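Local coordinates for FAD dependent oxidoreductase (Chelativorans sp. BNC1, PDB 6PXS), which oxidises iminodiacetate as an FAD-dependent oxidase of the DadA oxidoreductase family, at residues P222-Q226 / S269-V275; V260-T264 / L281-Q285. All blocks are in the same frame, centred on the assembly; numbering follows the deposited sequence.

Contact 1: P222-Q226 / S269-V275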
loop_
_atom_site.group_PDB
_atom_site.type_symbol
_atom_site.label_atom_id
_atom_site.label_comp_id
_atom_site.label_asym_id
_atom_site.label_seq_id
_atom_site.Cartn_x
_atom_site.Cartn_y
_atom_site.Cartn_z
ATOM N N PRO A 222 -14.889 13.297 16.298
ATOM C CA PRO A 222 -14.470 13.090 14.907
ATOM C C PRO A 222 -15.652 12.896 13.971
ATOM O O PRO A 222 -16.657 12.273 14.322
ATOM C CB PRO A 222 -13.616 11.819 14.985
ATOM C CG PRO A 222 -14.175 11.073 16.137
ATOM C CD PRO A 222 -14.617 12.114 17.133
ATOM N N GLN A 223 -15.518 13.444 12.766
ATOM C CA GLN A 223 -16.459 13.216 11.671
ATOM C C GLN A 223 -15.667 12.584 10.531
ATOM O O GLN A 223 -14.931 13.276 9.820
ATOM C CB GLN A 223 -17.135 14.511 11.229
ATOM C CG GLN A 223 -18.217 14.309 10.171
ATOM C CD GLN A 223 -18.728 15.616 9.588
ATOM O OE1 GLN A 223 -17.954 16.432 9.084
ATOM N NE2 GLN A 223 -20.037 15.819 9.653
ATOM N N LYS A 224 -15.813 11.274 10.365
ATOM C CA LYS A 224 -15.088 10.569 9.318
ATOM C C LYS A 224 -15.385 11.178 7.952
ATOM O O LYS A 224 -16.489 11.664 7.686
ATOM C CB LYS A 224 -15.462 9.087 9.328
ATOM C CG LYS A 224 -14.852 8.272 8.202
ATOM C CD LYS A 224 -15.182 6.801 8.366
ATOM C CE LYS A 224 -14.665 5.978 7.202
ATOM N NZ LYS A 224 -15.028 4.539 7.339
ATOM N N GLY A 225 -14.378 11.155 7.083
ATOM C CA GLY A 225 -14.538 11.627 5.724
ATOM C C GLY A 225 -13.679 10.860 4.740
ATOM O O GLY A 225 -12.462 10.762 4.916
ATOM N N GLN A 226 -14.299 10.312 3.699
ATOM C CA GLN A 226 -13.589 9.584 2.656
ATOM C C GLN A 226 -13.499 10.459 1.413
ATOM O O GLN A 226 -14.502 11.037 0.983
ATOM C CB GLN A 226 -14.297 8.267 2.333
ATOM C CG GLN A 226 -14.597 7.418 3.555
ATOM C CD GLN A 226 -15.234 6.089 3.206
ATOM O OE1 GLN A 226 -14.916 5.483 2.183
ATOM N NE2 GLN A 226 -16.146 5.631 4.054
ATOM N N SER A 269 -19.268 8.597 13.488
ATOM C CA SER A 269 -18.436 7.559 12.896
ATOM C C SER A 269 -17.363 7.054 13.847
ATOM O O SER A 269 -16.849 5.947 13.646
ATOM C CB SER A 269 -17.770 8.089 11.625
ATOM O OG SER A 269 -16.864 9.132 11.934
ATOM N N GLY A 270 -17.016 7.827 14.871
ATOM C CA GLY A 270 -15.905 7.436 15.702
ATOM C C GLY A 270 -14.609 7.457 14.899
ATOM O O GLY A 270 -14.525 8.006 13.798
ATOM N N PHE A 271 -13.582 6.837 15.477
ATOM C CA PHE A 271 -12.270 6.747 14.835
ATOM C C PHE A 271 -12.177 5.461 14.010
ATOM O O PHE A 271 -11.343 4.584 14.241
ATOM C CB PHE A 271 -11.167 6.826 15.882
ATOM C CG PHE A 271 -11.173 8.110 16.665
ATOM C CD1 PHE A 271 -11.843 8.197 17.874
ATOM C CD2 PHE A 271 -10.518 9.233 16.188
ATOM C CE1 PHE A 271 -11.855 9.375 18.593
ATOM C CE2 PHE A 271 -10.527 10.414 16.901
ATOM C CZ PHE A 271 -11.195 10.485 18.107
ATOM N N ASP A 272 -13.067 5.369 13.022
ATOM C CA ASP A 272 -13.169 4.198 12.154
ATOM C C ASP A 272 -12.343 4.464 10.902
ATOM O O ASP A 272 -12.820 5.049 9.929
ATOM C CB ASP A 272 -14.623 3.908 11.811
ATOM C CG ASP A 272 -14.784 2.643 11.001
ATOM O OD1 ASP A 272 -13.827 1.841 10.965
ATOM O OD2 ASP A 272 -15.858 2.453 10.393
ATOM N N TYR A 273 -11.087 4.019 10.927
ATOM C CA TYR A 273 -10.145 4.275 9.837
ATOM C C TYR A 273 -10.240 3.152 8.802
ATOM O O TYR A 273 -9.333 2.339 8.617
ATOM C CB TYR A 273 -8.732 4.422 10.389
ATOM C CG TYR A 273 -7.709 4.870 9.373
ATOM C CD1 TYR A 273 -7.816 6.108 8.752
ATOM C CD2 TYR A 273 -6.628 4.065 9.046
ATOM C CE1 TYR A 273 -6.878 6.526 7.825
ATOM C CE2 TYR A 273 -5.685 4.475 8.122
ATOM C CZ TYR A 273 -5.815 5.705 7.516
ATOM O OH TYR A 273 -4.878 6.114 6.595
ATOM N N ARG A 274 -11.380 3.128 8.117
ATOM C CA ARG A 274 -11.657 2.153 7.073
ATOM C C ARG A 274 -12.217 2.865 5.850
ATOM O O ARG A 274 -12.850 3.918 5.960
ATOM C CB ARG A 274 -12.657 1.082 7.549
ATOM C CG ARG A 274 -12.095 0.120 8.576
ATOM C CD ARG A 274 -13.182 -0.719 9.247
ATOM N NE ARG A 274 -14.209 -1.171 8.310
ATOM C CZ ARG A 274 -15.379 -0.568 8.119
ATOM N NH1 ARG A 274 -15.699 0.526 8.799
ATOM N NH2 ARG A 274 -16.239 -1.062 7.243
ATOM N N VAL A 275 -11.969 2.281 4.682
ATOM C CA VAL A 275 -12.550 2.742 3.426
ATOM C C VAL A 275 -13.767 1.869 3.148
ATOM O O VAL A 275 -13.630 0.683 2.828
ATOM C CB VAL A 275 -11.539 2.678 2.276
ATOM C CG1 VAL A 275 -12.226 2.953 0.947
ATOM C CG2 VAL A 275 -10.413 3.668 2.514
#
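Strand 222-226 runs alongside an irregular loop, 269-275, and meets it through the alternate residues Pro222, Lys224 and Gln226, whose CA-CB bonds point toward the loop. Pro222 lays its ring over one face of Phe271: CG of Pro222 sits 3.7 Å from the Phe271 ring centroid, 14° off the normal, a CH-pi contact. Phe271 turns its CA-CB bond away from the strand, yet its ring swings back to the proline and also stacks on Trp206. Gln223 faces the other way and hydrogen-bonds to Asp267. Lys224 is the hub. Its backbone N donates to Ser269 OG (2.9 Å), while its fully extended side chain (all chi angles t) reaches across to the loop, where NZ donates to Arg274 O at 2.7 Å. Asp272 lies between, its OD2 3.8 Å from Lys224 NZ in a long salt bridge and 2.5 Å from Arg274 NH1 in a short one; the carboxylate thus offsets two like charges, Lys224 NZ and Arg274 NH1, which lie 4.3 Å apart. Gly225 presents no side chain and touches the FAD. At the end, Gln226 OE1 approaches Val275 CA (3.8 Å), and its amide NE2 hydrogen-bonds to Thr276 and Glu266. Inverse gamma turns centred on Phe271 and Tyr273 bend the loop, and Arg274 NE reaches Thr298 of the second subunit. The arrangement is that of a sheet strand with two differing faces: in this flavoprotein of the DAO family, one side of the strand carries a connecting loop whose end, at Arg274 and Val275, meets the second subunit, while Gly225 lines the FAD pocket.

Contact 2: V260-T264 / L281-Q285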
loop_
_atom_site.group_PDB
_atom_site.type_symbol
_atom_site.label_atom_id
_atom_site.label_comp_id
_atom_site.label_asym_id
_atom_site.label_seq_id
_atom_site.Cartn_x
_atom_site.Cartn_y
_atom_site.Cartn_z
ATOM N N VAL A 260 -9.336 15.346 -7.480
ATOM C CA VAL A 260 -9.876 14.895 -6.202
ATOM C C VAL A 260 -11.364 15.206 -6.177
ATOM O O VAL A 260 -11.796 16.240 -6.701
ATOM C CB VAL A 260 -9.149 15.569 -5.022
ATOM C CG1 VAL A 260 -9.631 14.999 -3.701
ATOM C CG2 VAL A 260 -7.639 15.405 -5.167
ATOM N N VAL A 261 -12.148 14.317 -5.568
ATOM C CA VAL A 261 -13.602 14.424 -5.588
ATOM C C VAL A 261 -14.130 14.535 -4.163
ATOM O O VAL A 261 -13.555 13.985 -3.217
ATOM C CB VAL A 261 -14.245 13.229 -6.321
ATOM C CG1 VAL A 261 -15.742 13.444 -6.483
ATOM C CG2 VAL A 261 -13.589 13.030 -7.675
ATOM N N GLY A 262 -15.255 15.242 -4.027
ATOM C CA GLY A 262 -15.834 15.599 -2.745
ATOM C C GLY A 262 -15.914 14.466 -1.746
ATOM O O GLY A 262 -15.988 13.295 -2.125
ATOM N N ALA A 263 -15.908 14.808 -0.463
ATOM C CA ALA A 263 -15.770 13.832 0.604
ATOM C C ALA A 263 -17.113 13.519 1.254
ATOM O O ALA A 263 -18.109 14.224 1.075
ATOM C CB ALA A 263 -14.779 14.335 1.657
ATOM N N THR A 264 -17.120 12.436 2.026
ATOM C CA THR A 264 -18.275 12.049 2.817
ATOM C C THR A 264 -18.288 12.821 4.132
ATOM O O THR A 264 -17.292 13.421 4.538
ATOM C CB THR A 264 -18.259 10.545 3.096
ATOM O OG1 THR A 264 -17.093 10.206 3.857
ATOM C CG2 THR A 264 -18.252 9.753 1.794
ATOM N N LEU A 281 -19.206 4.870 -3.001
ATOM C CA LEU A 281 -20.288 4.971 -3.975
ATOM C C LEU A 281 -20.851 6.386 -4.011
ATOM O O LEU A 281 -21.004 6.980 -5.084
ATOM C CB LEU A 281 -21.389 3.961 -3.645
ATOM C CG LEU A 281 -22.643 3.999 -4.527
ATOM C CD1 LEU A 281 -22.316 3.633 -5.967
ATOM C CD2 LEU A 281 -23.719 3.074 -3.982
ATOM N N GLU A 282 -21.158 6.946 -2.838
ATOM C CA GLU A 282 -21.746 8.280 -2.787
ATOM C C GLU A 282 -20.856 9.302 -3.482
ATOM O O GLU A 282 -21.344 10.150 -4.239
ATOM C CB GLU A 282 -21.993 8.685 -1.334
ATOM C CG GLU A 282 -23.041 7.842 -0.625
ATOM C CD GLU A 282 -23.184 8.202 0.839
ATOM O OE1 GLU A 282 -24.051 7.610 1.519
ATOM O OE2 GLU A 282 -22.425 9.078 1.312
ATOM N N VAL A 283 -19.545 9.233 -3.242
ATOM C CA VAL A 283 -18.634 10.191 -3.858
ATOM C C VAL A 283 -18.574 9.977 -5.365
ATOM O O VAL A 283 -18.603 10.938 -6.144
ATOM C CB VAL A 283 -17.240 10.085 -3.215
ATOM C CG1 VAL A 283 -16.264 11.019 -3.910
ATOM C CG2 VAL A 283 -17.315 10.400 -1.727
ATOM N N LEU A 284 -18.493 8.719 -5.803
ATOM C CA LEU A 284 -18.421 8.444 -7.235
ATOM C C LEU A 284 -19.670 8.936 -7.957
ATOM O O LEU A 284 -19.580 9.501 -9.053
ATOM C CB LEU A 284 -18.215 6.947 -7.469
ATOM C CG LEU A 284 -16.847 6.387 -7.065
ATOM C CD1 LEU A 284 -16.844 4.865 -7.112
ATOM C CD2 LEU A 284 -15.751 6.943 -7.961
ATOM N N GLN A 285 -20.847 8.736 -7.358
ATOM C CA GLN A 285 -22.082 9.200 -7.984
ATOM C C GLN A 285 -22.068 10.712 -8.164
ATOM O O GLN A 285 -22.381 11.226 -9.244
ATOM C CB GLN A 285 -23.289 8.775 -7.148
ATOM C CG GLN A 285 -23.713 7.333 -7.347
ATOM C CD GLN A 285 -24.917 6.964 -6.499
ATOM O OE1 GLN A 285 -25.568 7.831 -5.917
ATOM N NE2 GLN A 285 -25.214 5.671 -6.423
#
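The backbone of 260-264 leaves strand 258-261 after Val261 and continues as an extended loop past one side of helix 277-290, represented here by 281-285. The closest CA pair is Gly262 and Val283, 6.2 Å apart. Val283 is the centre of the contact, its side chain directed at the loop. Its CG1 meets Val261 CG1 at 3.6 Å and comes within 2.9 Å of Gly262 O, a tight approach at a glycine that is poorly ordered. On the other methyl, Val283 CG2 packs 3.7 Å from Thr264 CG2. Glu282 adds a loose touch, its OE2 4.3 Å from Thr264 CG2. Thr264 uses OG1 differently, hydrogen-bonding to Gln226 N on the adjacent strand and to Glu266 just downstream. Ala263 turns its methyl away from the helix and touches the FAD, whereas Leu281 and Leu284 pack on Leu281 of the second subunit. Between these two segments the contact is apolar and centred on Val283, with no hydrogen bond across it, so it depends on shape and not on polar pairing.

Overall arrangement
After the N-terminal part with its FAD-binding strands and helices, the chain enters strand 220-231, which supplies 222-226, and later strand 258-261, which leads into 260-264. The loop 269-275 comes back to the first of these and closes contact 1; helix 277-290 follows directly and closes contact 2 on the second. The two closures therefore cross, their segments alternating along the sequence. They also touch, Thr264 OG1 lying 2.8 Å from Gln226 N in a probable hydrogen bond, and their centres are about 15 Å apart. Together they bind the loop and helix to neighbouring strands of one antiparallel sheet, between the FAD and the second subunit.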